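Local coordinates for NAD(P)H-flavin oxidoreductase (Agrobacterium tumefaciens str. C58, PDB 2FRE), which binds flavin mononucleotide and probably uses NAD(P)H to carry out flavin-dependent reductions, at residues Ser22-Asp27 with Gln79-Asn84; Ser29-Glu34 with Ala85-Phe90; Gly129-Gly134 with Gly162-Lys167. All blocks are in the same frame, centred on the assembly; numbering follows the deposited sequence.

Interaction 1. Residues Ser22-Asp27 with Gln79-Asn84; sequences SPRAFD and QKWAKN. With FMN (flavin mononucleotide), chain C.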
loop_
_atom_site.group_PDB
_atom_site.type_symbol
_atom_site.label_atom_id
_atom_site.label_comp_id
_atom_site.label_asym_id
_atom_site.label_seq_id
_atom_site.Cartn_x
_atom_site.Cartn_y
_atom_site.Cartn_z
ATOM N N SER A 22 3.187 -9.552 11.015
ATOM C CA SER A 22 3.032 -8.539 12.058
ATOM C C SER A 22 2.937 -9.208 13.436
ATOM O O SER A 22 1.867 -9.344 14.009
ATOM C CB SER A 22 1.836 -7.642 11.733
ATOM O OG SER A 22 1.990 -7.082 10.415
ATOM N N PRO A 23 4.091 -9.614 13.986
ATOM C CA PRO A 23 4.107 -10.150 15.327
ATOM C C PRO A 23 4.014 -9.039 16.364
ATOM O O PRO A 23 4.025 -7.857 16.013
ATOM C CB PRO A 23 5.472 -10.833 15.411
ATOM C CG PRO A 23 6.334 -9.985 14.541
ATOM C CD PRO A 23 5.437 -9.599 13.389
ATOM N N ARG A 24 3.946 -9.435 17.633
ATOM C CA ARG A 24 3.833 -8.496 18.750
ATOM C C ARG A 24 4.981 -8.609 19.759
ATOM O O ARG A 24 5.107 -7.731 20.614
ATOM C CB ARG A 24 2.491 -8.696 19.480
ATOM C CG ARG A 24 1.307 -8.327 18.629
ATOM C CD ARG A 24 -0.002 -8.493 19.313
ATOM N NE ARG A 24 -1.051 -8.163 18.367
ATOM C CZ ARG A 24 -1.566 -9.003 17.471
ATOM N NH1 ARG A 24 -1.188 -10.272 17.439
ATOM N NH2 ARG A 24 -2.488 -8.573 16.619
ATOM N N ALA A 25 5.791 -9.670 19.678
ATOM C CA ALA A 25 6.886 -9.873 20.659
ATOM C C ALA A 25 8.155 -9.181 20.176
ATOM O O ALA A 25 8.859 -9.705 19.324
ATOM C CB ALA A 25 7.135 -11.339 20.913
ATOM N N PHE A 26 8.431 -8.000 20.734
ATOM C CA PHE A 26 9.585 -7.198 20.345
ATOM C C PHE A 26 10.588 -7.130 21.485
ATOM O O PHE A 26 10.215 -7.174 22.670
ATOM C CB PHE A 26 9.158 -5.797 19.886
ATOM C CG PHE A 26 8.397 -5.796 18.613
ATOM C CD1 PHE A 26 8.998 -6.195 17.422
ATOM C CD2 PHE A 26 7.056 -5.432 18.592
ATOM C CE1 PHE A 26 8.275 -6.205 16.234
ATOM C CE2 PHE A 26 6.335 -5.456 17.410
ATOM C CZ PHE A 26 6.947 -5.828 16.230
ATOM N N ASP A 27 11.865 -7.040 21.118
ATOM C CA ASP A 27 12.939 -7.157 22.105
ATOM C C ASP A 27 13.346 -5.850 22.789
ATOM O O ASP A 27 14.182 -5.869 23.688
ATOM C CB ASP A 27 14.159 -7.876 21.499
ATOM C CG ASP A 27 14.990 -7.008 20.545
ATOM O OD1 ASP A 27 14.617 -5.854 20.205
ATOM O OD2 ASP A 27 16.053 -7.520 20.118
ATOM N N GLN A 79 -0.729 -0.819 23.677
ATOM C CA GLN A 79 0.413 -0.396 24.495
ATOM C C GLN A 79 1.166 -1.569 25.093
ATOM O O GLN A 79 2.386 -1.537 25.185
ATOM C CB GLN A 79 -0.026 0.503 25.642
ATOM C CG GLN A 79 -0.401 1.897 25.216
ATOM C CD GLN A 79 -0.729 2.801 26.394
ATOM O OE1 GLN A 79 -1.626 3.642 26.310
ATOM N NE2 GLN A 79 0.012 2.653 27.479
ATOM N N LYS A 80 0.419 -2.584 25.521
ATOM C CA LYS A 80 0.951 -3.706 26.273
ATOM C C LYS A 80 2.149 -4.336 25.584
ATOM O O LYS A 80 3.098 -4.731 26.238
ATOM C CB LYS A 80 -0.132 -4.774 26.454
ATOM C CG LYS A 80 -1.239 -4.386 27.396
ATOM C CD LYS A 80 -2.436 -5.342 27.306
ATOM C CE LYS A 80 -3.245 -5.389 28.615
ATOM N NZ LYS A 80 -3.737 -4.042 29.113
ATOM N N TRP A 81 2.099 -4.429 24.253
ATOM C CA TRP A 81 3.177 -5.052 23.483
ATOM C C TRP A 81 3.997 -4.039 22.702
ATOM O O TRP A 81 5.202 -4.202 22.578
ATOM C CB TRP A 81 2.626 -6.147 22.537
ATOM C CG TRP A 81 1.560 -5.687 21.612
ATOM C CD1 TRP A 81 0.215 -5.704 21.843
ATOM C CD2 TRP A 81 1.736 -5.140 20.310
ATOM N NE1 TRP A 81 -0.456 -5.208 20.770
ATOM C CE2 TRP A 81 0.447 -4.841 19.811
ATOM C CE3 TRP A 81 2.853 -4.856 19.518
ATOM C CZ2 TRP A 81 0.244 -4.273 18.560
ATOM C CZ3 TRP A 81 2.650 -4.290 18.263
ATOM C CH2 TRP A 81 1.358 -3.994 17.803
ATOM N N ALA A 82 3.348 -3.005 22.170
ATOM C CA ALA A 82 4.037 -2.009 21.343
ATOM C C ALA A 82 5.058 -1.155 22.117
ATOM O O ALA A 82 5.966 -0.579 21.516
ATOM C CB ALA A 82 3.041 -1.128 20.636
ATOM N N LYS A 83 4.909 -1.079 23.433
ATOM C CA LYS A 83 5.841 -0.329 24.265
ATOM C C LYS A 83 7.220 -0.938 24.236
ATOM O O LYS A 83 8.165 -0.294 24.656
ATOM C CB LYS A 83 5.351 -0.230 25.709
ATOM C CG LYS A 83 5.319 -1.528 26.490
ATOM C CD LYS A 83 4.450 -1.340 27.708
ATOM C CE LYS A 83 4.369 -2.559 28.573
ATOM N NZ LYS A 83 3.512 -2.277 29.789
ATOM N N ASN A 84 7.322 -2.180 23.766
ATOM C CA ASN A 84 8.598 -2.875 23.675
ATOM C C ASN A 84 9.188 -2.909 22.257
ATOM O O ASN A 84 10.219 -3.534 22.022
ATOM C CB ASN A 84 8.452 -4.283 24.263
ATOM C CG ASN A 84 8.203 -4.259 25.764
ATOM O OD1 ASN A 84 8.738 -3.413 26.474
ATOM N ND2 ASN A 84 7.372 -5.168 26.248
HETATM N N1 FMN C . -2.951 -5.257 15.046
HETATM C C2 FMN C . -3.173 -5.063 16.409
HETATM O O2 FMN C . -2.788 -5.908 17.224
HETATM N N3 FMN C . -3.842 -3.939 16.861
HETATM C C4 FMN C . -4.290 -2.975 15.999
HETATM O O4 FMN C . -4.681 -1.882 16.456
HETATM C C4A FMN C . -4.061 -3.173 14.621
HETATM N N5 FMN C . -4.498 -2.229 13.707
HETATM C C5A FMN C . -4.199 -2.400 12.366
HETATM C C6 FMN C . -4.606 -1.433 11.463
HETATM C C7 FMN C . -4.321 -1.563 10.119
HETATM C C7M FMN C . -4.329 -0.280 9.335
HETATM C C8 FMN C . -3.637 -2.687 9.644
HETATM C C8M FMN C . -2.846 -2.609 8.360
HETATM C C9 FMN C . -3.227 -3.664 10.541
HETATM C C9A FMN C . -3.530 -3.531 11.910
HETATM N N10 FMN C . -3.141 -4.505 12.804
HETATM C C10 FMN C . -3.390 -4.311 14.158
HETATM C "C1'" FMN C . -2.499 -5.789 12.342
HETATM C "C2'" FMN C . -3.371 -6.657 11.437
HETATM O "O2'" FMN C . -4.312 -7.428 12.175
HETATM C "C3'" FMN C . -2.486 -7.549 10.570
HETATM O "O3'" FMN C . -1.710 -6.743 9.692
HETATM C "C4'" FMN C . -3.318 -8.568 9.801
HETATM O "O4'" FMN C . -3.936 -9.479 10.695
HETATM C "C5'" FMN C . -2.514 -9.354 8.772
HETATM O "O5'" FMN C . -1.464 -10.079 9.393
HETATM P P FMN C . 0.067 -9.884 8.938
HETATM O O1P FMN C . 0.180 -10.489 7.549
HETATM O O2P FMN C . 0.387 -8.399 8.864
HETATM O O3P FMN C . 0.913 -10.582 9.968
HETATM O O HOH W 1 6.354 -6.783 22.635
#

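Interaction 2. Residues Ser29-Glu34 with Ala85-Phe90; sequences SPMPKE and ASVLLF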
loop_
_atom_site.group_PDB
_atom_site.type_symbol
_atom_site.label_atom_id
_atom_site.label_comp_id
_atom_site.label_asym_id
_atom_site.label_seq_id
_atom_site.Cartn_x
_atom_site.Cartn_y
_atom_site.Cartn_z
ATOM N N SER A 29 15.093 -3.393 21.814
ATOM C CA SER A 29 16.453 -2.941 21.509
ATOM C C SER A 29 16.404 -1.649 20.719
ATOM O O SER A 29 15.395 -1.359 20.084
ATOM C CB SER A 29 17.193 -4.004 20.707
ATOM O OG SER A 29 16.527 -4.265 19.485
ATOM N N PRO A 30 17.493 -0.866 20.746
ATOM C CA PRO A 30 17.574 0.306 19.866
ATOM C C PRO A 30 17.735 -0.074 18.391
ATOM O O PRO A 30 18.435 -1.027 18.081
ATOM C CB PRO A 30 18.823 1.046 20.365
ATOM C CG PRO A 30 19.625 0.046 21.095
ATOM C CD PRO A 30 18.695 -1.019 21.588
HETATM N N MSE A 31 17.076 0.655 17.495
HETATM C CA MSE A 31 17.285 0.481 16.063
HETATM C C MSE A 31 18.205 1.580 15.576
HETATM O O MSE A 31 17.981 2.741 15.881
HETATM C CB MSE A 31 15.982 0.595 15.275
HETATM C CG MSE A 31 16.197 0.527 13.770
HETATM SE SE MSE A 31 14.538 0.786 12.738
HETATM C CE MSE A 31 13.557 -0.798 13.413
ATOM N N PRO A 32 19.234 1.225 14.801
ATOM C CA PRO A 32 20.113 2.279 14.295
ATOM C C PRO A 32 19.327 3.387 13.594
ATOM O O PRO A 32 18.344 3.098 12.885
ATOM C CB PRO A 32 21.037 1.525 13.334
ATOM C CG PRO A 32 21.084 0.153 13.868
ATOM C CD PRO A 32 19.682 -0.109 14.378
ATOM N N LYS A 33 19.702 4.644 13.824
ATOM C CA LYS A 33 18.978 5.770 13.206
ATOM C C LYS A 33 18.879 5.626 11.683
ATOM O O LYS A 33 17.806 5.903 11.103
ATOM C CB LYS A 33 19.604 7.125 13.584
ATOM C CG LYS A 33 18.938 7.829 14.805
ATOM C CD LYS A 33 19.110 7.054 16.100
ATOM C CE LYS A 33 18.304 7.642 17.285
ATOM N NZ LYS A 33 18.105 9.132 17.223
ATOM N N GLU A 34 19.976 5.194 11.041
ATOM C CA GLU A 34 20.016 5.053 9.566
ATOM C C GLU A 34 19.054 3.976 9.051
ATOM O O GLU A 34 18.523 4.090 7.926
ATOM C CB GLU A 34 21.432 4.735 9.065
ATOM C CG GLU A 34 21.611 4.936 7.533
ATOM C CD GLU A 34 22.812 4.182 6.921
ATOM O OE1 GLU A 34 22.805 2.923 6.869
ATOM O OE2 GLU A 34 23.749 4.861 6.457
ATOM N N ALA A 85 8.544 -2.201 21.323
ATOM C CA ALA A 85 9.068 -2.048 19.985
ATOM C C ALA A 85 10.268 -1.098 20.016
ATOM O O ALA A 85 10.516 -0.422 21.014
ATOM C CB ALA A 85 7.996 -1.509 19.064
ATOM N N SER A 86 11.001 -1.061 18.908
ATOM C CA SER A 86 12.191 -0.231 18.789
ATOM C C SER A 86 11.872 1.183 18.311
ATOM O O SER A 86 12.611 2.119 18.617
ATOM C CB SER A 86 13.189 -0.869 17.814
ATOM O OG SER A 86 13.776 -2.019 18.359
ATOM N N VAL A 87 10.793 1.309 17.543
ATOM C CA VAL A 87 10.351 2.560 16.947
ATOM C C VAL A 87 8.829 2.561 16.958
ATOM O O VAL A 87 8.209 1.527 16.719
ATOM C CB VAL A 87 10.863 2.678 15.469
ATOM C CG1 VAL A 87 10.218 3.844 14.748
ATOM C CG2 VAL A 87 12.368 2.792 15.424
ATOM N N LEU A 88 8.238 3.717 17.263
ATOM C CA LEU A 88 6.827 3.957 17.045
ATOM C C LEU A 88 6.698 5.161 16.114
ATOM O O LEU A 88 7.454 6.133 16.231
ATOM C CB LEU A 88 6.089 4.219 18.362
ATOM C CG LEU A 88 5.887 2.997 19.261
ATOM C CD1 LEU A 88 5.486 3.401 20.653
ATOM C CD2 LEU A 88 4.846 2.100 18.683
ATOM N N LEU A 89 5.735 5.095 15.195
ATOM C CA LEU A 89 5.454 6.208 14.325
ATOM C C LEU A 89 3.993 6.216 13.891
ATOM O O LEU A 89 3.295 5.214 14.010
ATOM C CB LEU A 89 6.382 6.169 13.095
ATOM C CG LEU A 89 6.268 4.990 12.117
ATOM C CD1 LEU A 89 5.163 5.188 11.080
ATOM C CD2 LEU A 89 7.596 4.793 11.381
ATOM N N PHE A 90 3.552 7.360 13.386
ATOM C CA PHE A 90 2.215 7.498 12.845
ATOM C C PHE A 90 2.300 7.856 11.365
ATOM O O PHE A 90 3.080 8.731 10.936
ATOM C CB PHE A 90 1.387 8.486 13.685
ATOM C CG PHE A 90 1.244 8.047 15.107
ATOM C CD1 PHE A 90 0.289 7.081 15.459
ATOM C CD2 PHE A 90 2.109 8.517 16.077
ATOM C CE1 PHE A 90 0.183 6.633 16.770
ATOM C CE2 PHE A 90 2.024 8.070 17.389
ATOM C CZ PHE A 90 1.061 7.116 17.742
HETATM O O HOH W 2 15.364 -3.459 16.805
HETATM O O HOH W 3 15.287 2.768 18.375
#

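Interaction 3. Residues Gly129-Gly134 with Gly162-Lys167; sequences GYHAHG and GTLTDK. With FMN (flavin mononucleotide), chain C.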
loop_
_atom_site.group_PDB
_atom_site.type_symbol
_atom_site.label_atom_id
_atom_site.label_comp_id
_atom_site.label_asym_id
_atom_site.label_seq_id
_atom_site.Cartn_x
_atom_site.Cartn_y
_atom_site.Cartn_z
ATOM N N GLY A 129 15.515 -6.983 8.403
ATOM C CA GLY A 129 15.521 -7.947 9.484
ATOM C C GLY A 129 14.594 -7.574 10.615
ATOM O O GLY A 129 14.637 -8.188 11.687
ATOM N N TYR A 130 13.743 -6.575 10.380
ATOM C CA TYR A 130 12.773 -6.121 11.388
ATOM C C TYR A 130 11.380 -6.576 11.010
ATOM O O TYR A 130 11.179 -7.172 9.956
ATOM C CB TYR A 130 12.793 -4.592 11.492
ATOM C CG TYR A 130 14.155 -4.056 11.838
ATOM C CD1 TYR A 130 14.705 -4.285 13.077
ATOM C CD2 TYR A 130 14.899 -3.334 10.911
ATOM C CE1 TYR A 130 15.959 -3.805 13.398
ATOM C CE2 TYR A 130 16.149 -2.853 11.218
ATOM C CZ TYR A 130 16.684 -3.099 12.457
ATOM O OH TYR A 130 17.916 -2.617 12.786
ATOM N N HIS A 131 10.426 -6.313 11.889
ATOM C CA HIS A 131 9.013 -6.459 11.572
ATOM C C HIS A 131 8.268 -5.193 11.924
ATOM O O HIS A 131 8.486 -4.615 13.009
ATOM C CB HIS A 131 8.408 -7.652 12.327
ATOM C CG HIS A 131 9.005 -8.973 11.933
ATOM N ND1 HIS A 131 10.217 -9.414 12.417
ATOM C CD2 HIS A 131 8.590 -9.914 11.054
ATOM C CE1 HIS A 131 10.512 -10.578 11.879
ATOM N NE2 HIS A 131 9.537 -10.913 11.053
ATOM N N ALA A 132 7.378 -4.778 11.022
ATOM C CA ALA A 132 6.505 -3.624 11.242
ATOM C C ALA A 132 5.097 -4.139 11.556
ATOM O O ALA A 132 4.714 -5.204 11.080
ATOM C CB ALA A 132 6.466 -2.741 10.038
ATOM N N HIS A 133 4.357 -3.419 12.382
ATOM C CA HIS A 133 3.021 -3.859 12.807
ATOM C C HIS A 133 2.105 -2.644 12.826
ATOM O O HIS A 133 2.322 -1.697 13.584
ATOM C CB HIS A 133 3.119 -4.512 14.174
ATOM C CG HIS A 133 1.911 -5.302 14.584
ATOM N ND1 HIS A 133 0.616 -4.865 14.398
ATOM C CD2 HIS A 133 1.813 -6.484 15.229
ATOM C CE1 HIS A 133 -0.225 -5.757 14.905
ATOM N NE2 HIS A 133 0.476 -6.750 15.406
ATOM N N GLY A 134 1.108 -2.656 11.949
ATOM C CA GLY A 134 0.177 -1.550 11.819
ATOM C C GLY A 134 -0.809 -1.527 12.966
ATOM O O GLY A 134 -1.142 -2.581 13.517
ATOM N N GLY A 162 10.307 -3.259 15.171
ATOM C CA GLY A 162 11.300 -3.793 16.081
ATOM C C GLY A 162 11.823 -5.138 15.647
ATOM O O GLY A 162 11.560 -5.613 14.527
ATOM N N THR A 163 12.589 -5.740 16.539
ATOM C CA THR A 163 13.196 -7.029 16.307
ATOM C C THR A 163 12.446 -8.097 17.090
ATOM O O THR A 163 12.264 -7.978 18.306
ATOM C CB THR A 163 14.660 -7.010 16.726
ATOM O OG1 THR A 163 15.357 -6.024 15.944
ATOM C CG2 THR A 163 15.301 -8.374 16.526
ATOM N N LEU A 164 12.025 -9.135 16.371
ATOM C CA LEU A 164 11.194 -10.195 16.911
ATOM C C LEU A 164 11.932 -10.928 18.013
ATOM O O LEU A 164 13.144 -11.102 17.937
ATOM C CB LEU A 164 10.810 -11.184 15.797
ATOM C CG LEU A 164 9.880 -12.363 16.142
ATOM C CD1 LEU A 164 8.520 -11.900 16.607
ATOM C CD2 LEU A 164 9.708 -13.305 14.949
ATOM N N THR A 165 11.203 -11.331 19.050
ATOM C CA THR A 165 11.764 -12.185 20.090
ATOM C C THR A 165 10.762 -13.270 20.496
ATOM O O THR A 165 9.709 -13.401 19.882
ATOM C CB THR A 165 12.235 -11.372 21.316
ATOM O OG1 THR A 165 12.910 -12.245 22.226
ATOM C CG2 THR A 165 11.082 -10.709 22.049
ATOM N N ASP A 166 11.102 -14.050 21.519
ATOM C CA ASP A 166 10.286 -15.193 21.920
ATOM C C ASP A 166 8.922 -14.743 22.435
ATOM O O ASP A 166 8.818 -13.765 23.190
ATOM C CB ASP A 166 11.001 -16.025 22.994
ATOM C CG ASP A 166 10.290 -17.338 23.285
ATOM O OD1 ASP A 166 10.376 -18.287 22.470
ATOM O OD2 ASP A 166 9.636 -17.422 24.334
ATOM N N LYS A 167 7.888 -15.472 22.022
ATOM C CA LYS A 167 6.507 -15.172 22.405
ATOM C C LYS A 167 6.273 -15.251 23.916
ATOM O O LYS A 167 5.311 -14.686 24.430
ATOM C CB LYS A 167 5.540 -16.103 21.675
ATOM C CG LYS A 167 5.621 -17.563 22.095
ATOM C CD LYS A 167 4.640 -18.382 21.292
ATOM C CE LYS A 167 4.676 -19.841 21.704
ATOM N NZ LYS A 167 4.029 -20.716 20.677
HETATM N N1 FMN C . -2.951 -5.257 15.046
HETATM C C2 FMN C . -3.173 -5.063 16.409
HETATM O O2 FMN C . -2.788 -5.908 17.224
HETATM N N3 FMN C . -3.842 -3.939 16.861
HETATM C C4 FMN C . -4.290 -2.975 15.999
HETATM O O4 FMN C . -4.681 -1.882 16.456
HETATM C C4A FMN C . -4.061 -3.173 14.621
HETATM N N5 FMN C . -4.498 -2.229 13.707
HETATM C C5A FMN C . -4.199 -2.400 12.366
HETATM C C6 FMN C . -4.606 -1.433 11.463
HETATM C C7 FMN C . -4.321 -1.563 10.119
HETATM C C7M FMN C . -4.329 -0.280 9.335
HETATM C C8 FMN C . -3.637 -2.687 9.644
HETATM C C8M FMN C . -2.846 -2.609 8.360
HETATM C C9 FMN C . -3.227 -3.664 10.541
HETATM C C9A FMN C . -3.530 -3.531 11.910
HETATM N N10 FMN C . -3.141 -4.505 12.804
HETATM C C10 FMN C . -3.390 -4.311 14.158
HETATM C "C1'" FMN C . -2.499 -5.789 12.342
HETATM C "C2'" FMN C . -3.371 -6.657 11.437
HETATM O "O2'" FMN C . -4.312 -7.428 12.175
HETATM C "C3'" FMN C . -2.486 -7.549 10.570
HETATM O "O3'" FMN C . -1.710 -6.743 9.692
HETATM C "C4'" FMN C . -3.318 -8.568 9.801
HETATM O "O4'" FMN C . -3.936 -9.479 10.695
HETATM C "C5'" FMN C . -2.514 -9.354 8.772
HETATM O "O5'" FMN C . -1.464 -10.079 9.393
HETATM P P FMN C . 0.067 -9.884 8.938
HETATM O O1P FMN C . 0.180 -10.489 7.549
HETATM O O2P FMN C . 0.387 -8.399 8.864
HETATM O O3P FMN C . 0.913 -10.582 9.968
HETATM O O HOH W 4 12.881 -9.300 13.596
#

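Interaction 1. Residues Ser22-Asp27 with Gln79-Asn84
Arg24 and Trp81 carry this contact, the methylenes of the arginine lying over one face of the indole. The Arg24 chain is extended from CG to NE, with CG over the centre of the Trp81 ring and CD 3.6 Å from the centroid of the five-membered ring, almost on the ring normal, a CH-pi contact. Ala82 CB lies toward the rim of the opposite face. The guanidinium plane stands at 90° to the indole, and CZ is 5.5 Å from the centroid of the five-membered ring, a long cation-pi contact that is weak at most.

The apolar contact of Phe26 is with the same indole: the rings lie side by side and meet edge by edge, Phe26 CE2 reaching Trp81 CZ3 at 4.0 Å. Separately, Phe26 CB rests against the carbonyl Asn84 O.

No direct hydrogen bond joins the two segments, and one water takes that place. It donates to Arg24 O at 2.6 Å and to Trp81 O at 2.8 Å, and accepts from Phe26 N, tying the loop to helix 76-82 at Trp81.

Glu178 takes Arg24 N and Ala25 N, and further polar bonds go to FMN. Arg24 grips flavin O2 twice, from NE at 3.1 Å and from NH2 at 2.7 Å, and Ser22 holds the phosphate through N and through OG, which donates to O2P at 2.6 Å. The indole-supported Arg24 thus sets its guanidinium at the pyrimidine end of the isoalloxazine, where a positive charge would be expected to stabilise negative charge around N1 and O2 of a reduced flavin.

Interaction 2. Residues Ser29-Glu34 with Ala85-Phe90
Ser86 OG is the polar atom that two groups grip here: it donates to Ser29 O at 2.5 Å, a very short bond, and receives a hydrogen bond from a water at 2.6 Å. Ser86 and Val87 lie together across from Ile161 of strand 153-162, a classic beta bulge in the central antiparallel sheet. The contact thus joins the start of strand 87-98, which lies between strands 55-61 and 153-162, to the loop that leads into helix 33-44, whose N-cap is Pro32. OG lies anti to the carbonyl carbon of Ser86 (chi1 -71°), which directs it at the loop backbone.

The water that donates to Ser86 OG also donates to Ser29 OG, 3.0 Å away, and so links two hydroxyls that are themselves 3.7 Å apart. Ser29 OG has its other partner in Asp27. A second water repeats the bridge on backbone atoms, accepting from Met31 N at 2.9 Å and donating to Ser86 O at 2.8 Å. Loop and strand are therefore joined by one direct bond and two water bridges, none of them a beta-sheet pairing.

Met31, present as selenomethionine, supplies the apolar half. Its CB packs on Ser86 CB, and its CG is anti to the backbone N (chi1 175°). The side chain also packs on Leu36 and Ile39 of helix 33-44, on Ile161 and on Tyr130, so that Met31 touches both helix and sheet. The side chains of Met31 and Val87 cross at about a right angle, the selenium atom SE resting against Val87 CG2 at 4.0 Å.

Interaction 3. Residues Gly129-Gly134 with Gly162-Lys167
Tyr130 meets the 162-167 segment with the edge of its ring: Gly162 O lies in the ring plane, and Thr163 OG1 sits near that plane, 3.4 Å from Tyr130 CD1. The Tyr130 hydroxyl has its partner in His35. His131 CG is anti to the carbonyl carbon (chi1 -64°), beside the backbone N, and the imidazole it carries is approached obliquely by Leu164 CB, 3.9 Å from His131 ND1. A water lies in the ring plane, 2.9 Å from His131 ND1; it donates to Gly129 O and accepts from Leu164 N, bridging the two segments. The His131 ring also meets that of Trp21, the planes at about 75°.

Two backbone bonds close the pairing of His131 with Gly162. His131 N donates to Gly162 O at 3.0 Å, nearly straight at 167°, and Gly162 N returns a bond to His131 O at 3.1 Å. Further along, His133 ND1 donates in its ring plane to Gly134 O at 3.0 Å, which fixes the turn of the imidazole beside the flavin.

An antiparallel hydrogen-bonded pair thus joins strand 131-135 to the end of strand 153-162. Gly129, just before it, forms the Schellman motif that ends helix 110-127, and the strand then carries His133 and Gly134 into the FMN site.

The three contacts are neighbours in one fold, and their chemistry follows their place. Interaction 2 is buried, joining the approach to helix 33-44 to the central sheet through a hydroxyl, waters and a selenomethionine. Interactions 1 and 3 are partly buried and both touch FMN, interaction 1 through Arg24 and the N and OG of Ser22, interaction 3 through strand 131-135. Only interaction 3 uses beta pairing between its segments. Interactions 1 and 3 adjoin, Ala25 O and Asp27 N probably bonding to Thr165 N and Thr163 O, while Ser86 OG of interaction 2 packs against Gly162 CA of interaction 3.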